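Local coordinates for response regulator receiver modulated diguanylate cyclase with PAS/PAC sensor (Desulfovibrio desulfuricans subsp. desulfuricans str., PDB 3CG0) that probably relays phosphorylation of its receiver domain, the part given here, to a diguanylate cyclase domain that makes cyclic di-GMP, at the interface of chains A and B. Coordinates in Å, arbitrary orientation; residue numbers count along the deposited sequence, not the author numbering. Chains: chain A/B, Response regulator receiver modulated diguanylate cyclase with PAS/PAC sensor.

Contact 1: the interface of chains A and B. Residues chain A 115, 119, 122-123; chain B 29, 32, 34.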
loop_
_atom_site.group_PDB
_atom_site.type_symbol
_atom_site.label_atom_id
_atom_site.label_comp_id
_atom_site.label_asym_id
_atom_site.label_seq_id
_atom_site.Cartn_x
_atom_site.Cartn_y
_atom_site.Cartn_z
ATOM N N ALA A 115 5.429 -18.269 4.892
ATOM C CA ALA A 115 6.286 -18.794 5.970
ATOM C C ALA A 115 7.672 -19.202 5.486
ATOM O O ALA A 115 8.619 -19.218 6.270
ATOM C CB ALA A 115 5.613 -19.965 6.672
ATOM N N HIS A 119 10.908 -17.216 7.297
ATOM C CA HIS A 119 11.982 -17.998 7.906
ATOM C C HIS A 119 13.366 -17.682 7.317
ATOM O O HIS A 119 14.340 -17.525 8.068
ATOM C CB HIS A 119 11.644 -19.497 7.805
ATOM C CG HIS A 119 12.786 -20.406 8.125
ATOM N ND1 HIS A 119 13.540 -20.284 9.273
ATOM C CD2 HIS A 119 13.296 -21.463 7.451
ATOM C CE1 HIS A 119 14.474 -21.216 9.284
ATOM N NE2 HIS A 119 14.346 -21.947 8.191
ATOM N N ILE A 122 14.584 -14.077 8.436
ATOM C CA ILE A 122 14.956 -14.003 9.847
ATOM C C ILE A 122 16.351 -14.583 10.063
ATOM O O ILE A 122 17.212 -13.911 10.634
ATOM C CB ILE A 122 13.904 -14.674 10.768
ATOM C CG1 ILE A 122 12.622 -13.838 10.797
ATOM C CG2 ILE A 122 14.434 -14.814 12.180
ATOM C CD1 ILE A 122 11.553 -14.404 11.688
ATOM N N GLU A 123 16.584 -15.802 9.575
ATOM C CA GLU A 123 17.892 -16.436 9.748
ATOM C C GLU A 123 19.036 -15.647 9.108
ATOM O O GLU A 123 20.116 -15.569 9.696
ATOM C CB GLU A 123 17.903 -17.934 9.373
ATOM C CG GLU A 123 17.614 -18.300 7.923
ATOM C CD GLU A 123 17.507 -19.816 7.715
ATOM O OE1 GLU A 123 17.323 -20.256 6.556
ATOM O OE2 GLU A 123 17.607 -20.573 8.711
ATOM N N LEU B 29 5.581 -18.542 12.638
ATOM C CA LEU B 29 6.860 -18.682 13.334
ATOM C C LEU B 29 6.958 -19.944 14.184
ATOM O O LEU B 29 7.955 -20.657 14.112
ATOM C CB LEU B 29 7.118 -17.456 14.203
ATOM C CG LEU B 29 7.325 -16.167 13.404
ATOM C CD1 LEU B 29 7.296 -14.969 14.306
ATOM C CD2 LEU B 29 8.620 -16.232 12.654
ATOM N N LEU B 32 7.635 -23.156 12.434
ATOM C CA LEU B 32 8.976 -23.219 11.856
ATOM C C LEU B 32 10.068 -23.270 12.927
ATOM O O LEU B 32 11.236 -22.969 12.657
ATOM C CB LEU B 32 9.219 -22.020 10.933
ATOM C CG LEU B 32 8.215 -21.735 9.815
ATOM C CD1 LEU B 32 8.286 -20.266 9.454
ATOM C CD2 LEU B 32 8.464 -22.601 8.595
ATOM N N TYR B 34 10.470 -21.463 15.733
ATOM C CA TYR B 34 10.802 -20.238 16.456
ATOM C C TYR B 34 10.052 -20.130 17.791
ATOM O O TYR B 34 9.007 -20.772 18.005
ATOM C CB TYR B 34 10.536 -18.995 15.600
ATOM C CG TYR B 34 11.448 -18.835 14.391
ATOM C CD1 TYR B 34 12.735 -18.325 14.524
ATOM C CD2 TYR B 34 11.012 -19.183 13.117
ATOM C CE1 TYR B 34 13.570 -18.159 13.407
ATOM C CE2 TYR B 34 11.837 -19.033 12.004
ATOM C CZ TYR B 34 13.108 -18.522 12.151
ATOM O OH TYR B 34 13.917 -18.378 11.036
#

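Contact 2: the interface of chains A and B. Residues chain A 25, 28-29, 32; chain B 113-115, 118.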
loop_
_atom_site.group_PDB
_atom_site.type_symbol
_atom_site.label_atom_id
_atom_site.label_comp_id
_atom_site.label_asym_id
_atom_site.label_seq_id
_atom_site.Cartn_x
_atom_site.Cartn_y
_atom_site.Cartn_z
ATOM N N LEU A 25 -13.297 3.512 14.334
ATOM C CA LEU A 25 -14.460 3.513 13.452
ATOM C C LEU A 25 -15.740 3.179 14.188
ATOM O O LEU A 25 -16.783 3.684 13.816
ATOM C CB LEU A 25 -14.269 2.541 12.288
ATOM C CG LEU A 25 -13.417 3.006 11.112
ATOM C CD1 LEU A 25 -13.056 1.792 10.270
ATOM C CD2 LEU A 25 -14.142 4.043 10.268
ATOM N N GLN A 28 -16.430 6.652 16.030
ATOM C CA GLN A 28 -16.902 7.582 15.011
ATOM C C GLN A 28 -18.343 7.314 14.579
ATOM O O GLN A 28 -19.179 8.225 14.582
ATOM C CB GLN A 28 -16.003 7.520 13.783
ATOM C CG GLN A 28 -14.732 8.302 13.900
ATOM C CD GLN A 28 -13.802 8.056 12.751
ATOM O OE1 GLN A 28 -13.811 6.981 12.151
ATOM N NE2 GLN A 28 -12.974 9.047 12.439
ATOM N N LEU A 29 -18.626 6.063 14.221
ATOM C CA LEU A 29 -19.935 5.681 13.698
ATOM C C LEU A 29 -21.039 5.755 14.748
ATOM O O LEU A 29 -22.130 6.280 14.482
ATOM C CB LEU A 29 -19.883 4.289 13.062
ATOM C CG LEU A 29 -19.141 4.166 11.728
ATOM C CD1 LEU A 29 -18.899 2.713 11.399
ATOM C CD2 LEU A 29 -19.893 4.842 10.618
ATOM N N LEU A 32 -21.875 9.423 15.204
ATOM C CA LEU A 32 -22.598 10.043 14.087
ATOM C C LEU A 32 -24.062 9.603 13.966
ATOM O O LEU A 32 -24.822 10.187 13.187
ATOM C CB LEU A 32 -21.847 9.814 12.768
ATOM C CG LEU A 32 -20.463 10.454 12.633
ATOM C CD1 LEU A 32 -19.653 9.727 11.578
ATOM C CD2 LEU A 32 -20.528 11.948 12.340
ATOM N N VAL B 113 -9.613 7.760 8.868
ATOM C CA VAL B 113 -10.781 8.257 8.157
ATOM C C VAL B 113 -11.372 9.395 8.970
ATOM O O VAL B 113 -11.568 9.254 10.172
ATOM C CB VAL B 113 -11.853 7.152 7.987
ATOM C CG1 VAL B 113 -12.989 7.637 7.123
ATOM C CG2 VAL B 113 -11.243 5.892 7.406
ATOM N N ALA B 114 -11.657 10.513 8.306
ATOM C CA ALA B 114 -12.383 11.610 8.928
ATOM C C ALA B 114 -13.872 11.293 9.032
ATOM O O ALA B 114 -14.465 10.703 8.106
ATOM C CB ALA B 114 -12.164 12.896 8.146
ATOM N N ALA B 115 -14.458 11.702 10.161
ATOM C CA ALA B 115 -15.871 11.505 10.480
ATOM C C ALA B 115 -16.832 12.059 9.421
ATOM O O ALA B 115 -17.771 11.362 9.010
ATOM C CB ALA B 115 -16.186 12.126 11.842
ATOM N N LEU B 118 -16.600 10.026 6.275
ATOM C CA LEU B 118 -17.166 8.727 6.604
ATOM C C LEU B 118 -18.690 8.726 6.563
ATOM O O LEU B 118 -19.286 7.840 5.948
ATOM C CB LEU B 118 -16.687 8.282 7.993
ATOM C CG LEU B 118 -17.271 7.004 8.591
ATOM C CD1 LEU B 118 -16.893 5.794 7.743
ATOM C CD2 LEU B 118 -16.770 6.852 10.014
#

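Contact 1: the interface of chains A and B
The rings of A:His119 and B:Tyr34 meet edge to face, with their planes 66° apart and centroids 5.5 Å apart. The imidazole turns its ND1 edge to the phenol end of the tyrosine, and B:Tyr34 CZ lies in the imidazole plane. At the edge of the tyrosine ring, in its plane, is the backbone oxygen of B:Leu29 from its own chain. B:Tyr34 CE1 lies 3.7 Å from A:Ile122 CG2. The phenol thus sits between the histidine and the isoleucine.

A short hydrogen bond joins A:His119 ND1 to B:Tyr34 OH at 2.6 Å (153° at H). Which of the two donates is not decided. B:Tyr34 OH also makes a weak hydrogen bond to A:His119 O, at 3.1 Å. With CG anti to the backbone N (chi1 168°) the histidine ring is carried towards B:Tyr34, and its second torsion turns ND1 to the hydroxyl.

Apolar contacts flank this polar pair. B:Leu32 CD1 reaches A:His119 CB at 3.8 Å and A:Ala115 CB at 3.9 Å. It also touches the backbone oxygen of A:Ala115. A:Ile122 CD1 meets B:Leu29 CD2 at 3.6 Å, and the two side chains cross at about a right angle.

The A residues lie along one side of helix 115-131. The B residues come from the end of helix 19-31 and the turn after it. In a receiver fold these first and last helices are neighbours on one side of the sheet.

Contact 2: the interface of chains A and B
Helix 19-32 of chain A meets the start of helix 115-132 of chain B and the short loop before it. A:Gln28 and B:Leu118 lie at the middle of the contact.

The extended side chain of A:Gln28 reaches the loop. Its amide nitrogen NE2 donates a hydrogen bond to B:Val113 O, the backbone oxygen, at 2.7 Å and 158° at H. The acceptor lies close to the plane of the glutamine amide. Seen from the valine, the donor is tilted 20° from the carbonyl plane. The bond should help to fix the rotation of the amide.

B:Leu118 projects into chain A with CG anti to its backbone N (chi1 174°). This turns its CD2 methyl towards three residues of the facing helix. B:Leu118 CD2 is 3.8 Å from A:Leu29 CD2 and 3.9 Å from A:Leu25 CD2. The aliphatic stem of the glutamine packs on the same methyl, with A:Gln28 CB 3.9 Å from B:Leu118 CD2. Its OE1 also lies against this methyl, while NE2 makes the bond. The A:Leu29 and B:Leu118 side chains meet at about a right angle. A:Leu25 lies more obliquely to B:Leu118. At the end of the A helix, A:Leu32 CD1 rests 3.6 Å from B:Ala115 O.

The contact probably helps to hold the last helix of one chain on the first helix of the other. It probably supplies helix packing that an ordinary receiver domain makes within one chain.

Contact 1 and contact 2 lie about 38 Å apart, measured between the centres of their C-alpha atoms. They belong to one two-fold symmetric interface and use the same two helices with the chains exchanged. Leu29, Leu32 and Ala115 take part in both. The two contacts overlap at these residues, and by symmetry each helix pair would hold both sets of contacts. Each chain appears to lend its last helix to the other. This fits an exchange of C-terminal segments, in keeping with the alternate folding reported for this protein. The structure alone does not show whether the full-length protein pairs in this way.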